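PlaB phospholipase (Legionella pneumophila, PDB 6ZTI) probably hydrolyses phospholipids as an alpha/beta hydrolase linked to virulence, with an activity controlled by NAD(H)-mediated tetramerization. Local coordinates at residues V67-I72 and V106-D111; Q426-Y431 and D464-R469. All blocks are in the same frame, centred on the assembly; numbering follows the deposited sequence.

In the fold
From the N terminus, interaction 1 comes first. It brings the start of helix 69-89 against helix 102-114 and closes a loop that holds the rest of the first helix and strand 93-99 of the parallel sheet. Interaction 2 follows much later in the chain. It closes the loop formed by strands 429-439 and 452-463, which pair antiparallel in the mixed sheet. The two loops are in series and neither nest nor cross. Within one chain the centres of interaction 1 and interaction 2 are about 44 Å apart. Across the tetramer they meet: Asp71 and Ile72 of interaction 1 pack on Ala429 and Phe468 of the second subunit, which belong to interaction 2 of that chain.

Interaction 1: residues V67-I72 and V106-D111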
loop_
_atom_site.group_PDB
_atom_site.type_symbol
_atom_site.label_atom_id
_atom_site.label_comp_id
_atom_site.label_asym_id
_atom_site.label_seq_id
_atom_site.Cartn_x
_atom_site.Cartn_y
_atom_site.Cartn_z
ATOM N N VAL B 67 6.739 0.321 -21.996
ATOM C CA VAL B 67 7.907 0.844 -22.698
ATOM C C VAL B 67 8.669 1.784 -21.776
ATOM O O VAL B 67 8.073 2.642 -21.113
ATOM C CB VAL B 67 7.483 1.549 -23.998
ATOM C CG1 VAL B 67 8.675 2.211 -24.676
ATOM C CG2 VAL B 67 6.805 0.545 -24.929
ATOM N N THR B 68 9.988 1.611 -21.722
ATOM C CA THR B 68 10.864 2.412 -20.884
ATOM C C THR B 68 11.717 3.352 -21.735
ATOM O O THR B 68 11.850 3.191 -22.955
ATOM C CB THR B 68 11.778 1.517 -20.034
ATOM O OG1 THR B 68 12.763 0.906 -20.878
ATOM C CG2 THR B 68 10.974 0.422 -19.309
ATOM N N VAL B 69 12.314 4.344 -21.064
ATOM C CA VAL B 69 13.242 5.249 -21.739
ATOM C C VAL B 69 14.416 4.460 -22.305
ATOM O O VAL B 69 14.888 4.728 -23.416
ATOM C CB VAL B 69 13.695 6.360 -20.769
ATOM C CG1 VAL B 69 14.796 7.223 -21.373
ATOM C CG2 VAL B 69 12.515 7.232 -20.396
ATOM N N ASP B 70 14.886 3.458 -21.563
ATOM C CA ASP B 70 15.900 2.547 -22.079
ATOM C C ASP B 70 15.449 1.882 -23.379
ATOM O O ASP B 70 16.209 1.827 -24.355
ATOM C CB ASP B 70 16.205 1.489 -21.026
ATOM C CG ASP B 70 17.169 0.431 -21.527
ATOM O OD1 ASP B 70 18.346 0.778 -21.767
ATOM O OD2 ASP B 70 16.750 -0.739 -21.659
ATOM N N ASP B 71 14.228 1.332 -23.390
ATOM C CA ASP B 71 13.648 0.734 -24.592
ATOM C C ASP B 71 13.653 1.707 -25.768
ATOM O O ASP B 71 14.008 1.340 -26.895
ATOM C CB ASP B 71 12.198 0.298 -24.337
ATOM C CG ASP B 71 12.052 -0.830 -23.316
ATOM O OD1 ASP B 71 13.040 -1.511 -22.944
ATOM O OD2 ASP B 71 10.888 -1.030 -22.891
ATOM N N ILE B 72 13.220 2.950 -25.528
ATOM C CA ILE B 72 13.061 3.894 -26.624
ATOM C C ILE B 72 14.418 4.294 -27.184
ATOM O O ILE B 72 14.570 4.472 -28.394
ATOM C CB ILE B 72 12.264 5.125 -26.158
ATOM C CG1 ILE B 72 10.833 4.723 -25.783
ATOM C CG2 ILE B 72 12.236 6.194 -27.237
ATOM C CD1 ILE B 72 10.117 5.758 -24.932
ATOM N N VAL B 106 17.427 11.070 -26.460
ATOM C CA VAL B 106 18.642 11.089 -27.265
ATOM C C VAL B 106 19.881 11.096 -26.377
ATOM O O VAL B 106 20.911 10.516 -26.744
ATOM C CB VAL B 106 18.617 12.287 -28.229
ATOM C CG1 VAL B 106 19.955 12.437 -28.950
ATOM C CG2 VAL B 106 17.489 12.102 -29.241
ATOM N N ARG B 107 19.806 11.725 -25.197
ATOM C CA ARG B 107 20.947 11.712 -24.289
ATOM C C ARG B 107 21.184 10.324 -23.701
ATOM O O ARG B 107 22.328 9.954 -23.437
ATOM C CB ARG B 107 20.754 12.724 -23.166
ATOM C CG ARG B 107 20.794 14.198 -23.625
ATOM C CD ARG B 107 21.112 15.104 -22.479
ATOM N NE ARG B 107 20.104 15.070 -21.425
ATOM C CZ ARG B 107 20.305 14.670 -20.172
ATOM N NH1 ARG B 107 21.492 14.225 -19.755
ATOM N NH2 ARG B 107 19.290 14.714 -19.320
ATOM N N LYS B 108 20.115 9.569 -23.441
ATOM C CA LYS B 108 20.256 8.183 -23.013
ATOM C C LYS B 108 20.830 7.319 -24.132
ATOM O O LYS B 108 21.664 6.437 -23.885
ATOM C CB LYS B 108 18.893 7.656 -22.565
ATOM C CG LYS B 108 18.880 6.209 -22.142
ATOM C CD LYS B 108 19.708 5.932 -20.905
ATOM C CE LYS B 108 19.581 4.460 -20.486
ATOM N NZ LYS B 108 20.496 4.099 -19.399
ATOM N N TRP B 109 20.387 7.550 -25.369
ATOM C CA TRP B 109 20.957 6.844 -26.510
ATOM C C TRP B 109 22.453 7.109 -26.638
ATOM O O TRP B 109 23.249 6.172 -26.790
ATOM C CB TRP B 109 20.225 7.257 -27.786
ATOM C CG TRP B 109 20.938 6.817 -29.028
ATOM C CD1 TRP B 109 20.957 5.564 -29.565
ATOM C CD2 TRP B 109 21.750 7.631 -29.880
ATOM N NE1 TRP B 109 21.735 5.547 -30.698
ATOM C CE2 TRP B 109 22.234 6.803 -30.915
ATOM C CE3 TRP B 109 22.121 8.973 -29.866
ATOM C CZ2 TRP B 109 23.063 7.278 -31.922
ATOM C CZ3 TRP B 109 22.940 9.446 -30.872
ATOM C CH2 TRP B 109 23.401 8.604 -31.886
ATOM N N MET B 110 22.856 8.386 -26.578
ATOM C CA MET B 110 24.277 8.714 -26.557
ATOM C C MET B 110 24.994 7.959 -25.439
ATOM O O MET B 110 26.093 7.437 -25.635
ATOM C CB MET B 110 24.473 10.225 -26.376
ATOM C CG MET B 110 24.038 11.062 -27.563
ATOM S SD MET B 110 23.973 12.838 -27.238
ATOM C CE MET B 110 25.714 13.129 -26.891
ATOM N N ASP B 111 24.366 7.865 -24.267
ATOM C CA ASP B 111 25.025 7.233 -23.129
ATOM C C ASP B 111 25.122 5.727 -23.337
ATOM O O ASP B 111 26.138 5.113 -22.998
ATOM C CB ASP B 111 24.262 7.576 -21.842
ATOM C CG ASP B 111 25.089 7.370 -20.579
ATOM O OD1 ASP B 111 26.080 8.095 -20.382
ATOM O OD2 ASP B 111 24.720 6.499 -19.762
HETATM O O HOH W 1 19.680 1.406 -19.240
#
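Asp70 and Lys108 carry opposite charges yet do not touch through their charged atoms. Asp70 OD1 and Lys108 NZ stay 4.6 Å apart, and a water fills the role of a direct bond. It donates to Asp70 OD1 at 2.9 Å and accepts from Lys108 NZ at 2.8 Å. The contact joins two helices of the alpha/beta hydrolase domain: the first turn of helix 69-89 and the middle of helix 102-114, which forms the beta-alpha-beta crossover between parallel strands 93-99 and 123-129. Lys108 leaves its helix with CG anti to the backbone N (chi1 178°). Its chain then bends at chi2 (65°) and crosses the Asp70 side chain at a slant, where Lys108 CE comes within 4.1 Å of Asp70 OD1. Lower on the same lysine, the methylene Lys108 CG lies 4.3 Å from Val69 CG1, a loose apolar touch. The strongest polar partner of Asp70 is Arg351 of the second subunit, in a salt bridge to OD1. That charge probably helps to hold the carboxylate in place. Asp71 likewise reaches Arg461 of the second subunit. The helix start is fixed by a capping box. Asp71 N donates to Thr68 OG1 at 2.9 Å, and Thr68 N returns a bond to Asp71 OD2, which it meets from above the carboxylate plane, 53° out of it.

Interaction 2: residues Q426-Y431 and D464-R469; sequences QALAYY and DRTVFR
Leu428 and Val467 form the tight side of this contact. Leu428 CB sits 3.7 Å from Val467 CG2, the branch that lies beside the valine's backbone N and anti to its carbonyl carbon. The far end of the leucine meets other residues. With CG anti to its carbonyl carbon (chi1 -69°), Leu428 places CD2 against Asp464 CB at 3.9 Å, the two side chains crossing at an angle, and near Thr466 CB at 4.2 Å. A single backbone bond ties the same spot: Asp464 N donates to Leu428 O at 2.9 Å, almost straight at 176°. It continues the antiparallel pairing beyond Tyr430 and Arg462. On the other side of Asp464 the contact is looser and runs through water. One water lies in the plane of the Tyr430 ring, at its edge. It is 2.8 Å from Tyr430 OH and also donates to Asp464 OD2. No direct bond joins the phenol to the carboxylate. The carboxylate is buried but well satisfied: Thr484 N donates to OD1, while Gly485 N and Ser424 OG bond to OD2. The second subunit covers this region too: Leu428 packs on its Ile61, and Phe468 and Arg469 form an antiparallel ladder with one of its strands, which extends the sheet into the neighbouring subunit. Asp464 OD1 also accepts from Thr466 N at 3.0 Å through its anti lone pair. This is an Asx turn, here leading from the end of strand 452-463 into the 3-10 segment 465-467.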
loop_
_atom_site.group_PDB
_atom_site.type_symbol
_atom_site.label_atom_id
_atom_site.label_comp_id
_atom_site.label_asym_id
_atom_site.label_seq_id
_atom_site.Cartn_x
_atom_site.Cartn_y
_atom_site.Cartn_z
ATOM N N GLN B 426 17.289 6.340 21.198
ATOM C CA GLN B 426 16.175 6.022 20.315
ATOM C C GLN B 426 16.376 4.690 19.601
ATOM O O GLN B 426 15.432 3.901 19.475
ATOM C CB GLN B 426 15.997 7.143 19.286
ATOM C CG GLN B 426 15.792 8.507 19.916
ATOM C CD GLN B 426 15.713 9.609 18.891
ATOM O OE1 GLN B 426 15.713 9.357 17.682
ATOM N NE2 GLN B 426 15.646 10.848 19.367
ATOM N N ALA B 427 17.590 4.435 19.127
ATOM C CA ALA B 427 17.923 3.183 18.466
ATOM C C ALA B 427 19.425 2.966 18.582
ATOM O O ALA B 427 20.193 3.914 18.757
ATOM C CB ALA B 427 17.501 3.195 16.995
ATOM N N LEU B 428 19.833 1.701 18.473
ATOM C CA LEU B 428 21.246 1.363 18.550
ATOM C C LEU B 428 21.989 1.653 17.251
ATOM O O LEU B 428 23.224 1.697 17.258
ATOM C CB LEU B 428 21.388 -0.111 18.944
ATOM C CG LEU B 428 20.945 -0.369 20.386
ATOM C CD1 LEU B 428 20.877 -1.848 20.677
ATOM C CD2 LEU B 428 21.881 0.317 21.388
ATOM N N ALA B 429 21.270 1.839 16.145
ATOM C CA ALA B 429 21.816 2.355 14.894
ATOM C C ALA B 429 21.154 3.704 14.630
ATOM O O ALA B 429 19.923 3.791 14.583
ATOM C CB ALA B 429 21.564 1.380 13.742
ATOM N N TYR B 430 21.957 4.754 14.472
ATOM C CA TYR B 430 21.416 6.107 14.429
ATOM C C TYR B 430 22.365 7.007 13.643
ATOM O O TYR B 430 23.462 6.600 13.250
ATOM C CB TYR B 430 21.194 6.655 15.841
ATOM C CG TYR B 430 22.473 6.765 16.606
ATOM C CD1 TYR B 430 23.044 5.649 17.193
ATOM C CD2 TYR B 430 23.134 7.975 16.714
ATOM C CE1 TYR B 430 24.236 5.736 17.885
ATOM C CE2 TYR B 430 24.328 8.073 17.405
ATOM C CZ TYR B 430 24.871 6.952 17.988
ATOM O OH TYR B 430 26.064 7.053 18.676
ATOM N N TYR B 431 21.945 8.255 13.458
ATOM C CA TYR B 431 22.644 9.224 12.625
ATOM C C TYR B 431 22.828 10.526 13.383
ATOM O O TYR B 431 21.929 10.973 14.098
ATOM C CB TYR B 431 21.869 9.508 11.322
ATOM C CG TYR B 431 21.689 8.297 10.463
ATOM C CD1 TYR B 431 22.687 7.888 9.594
ATOM C CD2 TYR B 431 20.531 7.551 10.530
ATOM C CE1 TYR B 431 22.538 6.757 8.812
ATOM C CE2 TYR B 431 20.373 6.430 9.764
ATOM C CZ TYR B 431 21.378 6.033 8.907
ATOM O OH TYR B 431 21.202 4.907 8.135
ATOM N N ASP B 464 26.029 1.524 17.895
ATOM C CA ASP B 464 26.503 1.429 19.264
ATOM C C ASP B 464 27.114 0.058 19.541
ATOM O O ASP B 464 26.657 -0.973 19.035
ATOM C CB ASP B 464 25.357 1.694 20.230
ATOM C CG ASP B 464 25.839 1.999 21.627
ATOM O OD1 ASP B 464 26.235 1.055 22.352
ATOM O OD2 ASP B 464 25.831 3.192 21.990
ATOM N N ARG B 465 28.150 0.052 20.379
ATOM C CA ARG B 465 28.855 -1.192 20.654
ATOM C C ARG B 465 27.963 -2.239 21.308
ATOM O O ARG B 465 28.303 -3.423 21.278
ATOM C CB ARG B 465 30.084 -0.925 21.526
ATOM C CG ARG B 465 31.124 -0.112 20.791
ATOM C CD ARG B 465 32.446 -0.015 21.505
ATOM N NE ARG B 465 33.335 0.906 20.796
ATOM C CZ ARG B 465 34.661 0.852 20.835
ATOM N NH1 ARG B 465 35.275 -0.091 21.542
ATOM N NH2 ARG B 465 35.372 1.742 20.157
ATOM N N THR B 466 26.818 -1.845 21.867
ATOM C CA THR B 466 25.947 -2.828 22.499
ATOM C C THR B 466 25.378 -3.824 21.499
ATOM O O THR B 466 25.029 -4.945 21.891
ATOM C CB THR B 466 24.817 -2.121 23.242
ATOM O OG1 THR B 466 25.361 -1.412 24.358
ATOM C CG2 THR B 466 23.785 -3.121 23.745
ATOM N N VAL B 467 25.291 -3.456 20.217
ATOM C CA VAL B 467 24.724 -4.368 19.226
ATOM C C VAL B 467 25.391 -5.737 19.285
ATOM O O VAL B 467 24.754 -6.755 18.984
ATOM C CB VAL B 467 24.813 -3.731 17.823
ATOM C CG1 VAL B 467 24.463 -4.731 16.737
ATOM C CG2 VAL B 467 23.880 -2.517 17.750
ATOM N N PHE B 468 26.662 -5.798 19.680
ATOM C CA PHE B 468 27.340 -7.080 19.851
ATOM C C PHE B 468 28.450 -6.927 20.879
ATOM O O PHE B 468 29.349 -6.097 20.709
ATOM C CB PHE B 468 27.912 -7.594 18.520
ATOM C CG PHE B 468 28.042 -9.091 18.451
ATOM C CD1 PHE B 468 28.679 -9.801 19.458
ATOM C CD2 PHE B 468 27.532 -9.788 17.369
ATOM C CE1 PHE B 468 28.806 -11.189 19.393
ATOM C CE2 PHE B 468 27.640 -11.172 17.289
ATOM C CZ PHE B 468 28.282 -11.879 18.307
ATOM N N ARG B 469 28.393 -7.740 21.928
ATOM C CA ARG B 469 29.451 -7.833 22.922
ATOM C C ARG B 469 29.796 -9.305 23.128
ATOM O O ARG B 469 28.982 -10.191 22.863
ATOM C CB ARG B 469 29.026 -7.197 24.263
ATOM C CG ARG B 469 28.632 -5.718 24.187
ATOM C CD ARG B 469 29.846 -4.794 24.254
ATOM N NE ARG B 469 30.493 -4.642 22.951
ATOM C CZ ARG B 469 31.694 -4.096 22.765
ATOM N NH1 ARG B 469 32.392 -3.654 23.798
ATOM N NH2 ARG B 469 32.204 -3.990 21.540
HETATM O O HOH W 2 26.226 4.643 20.042
#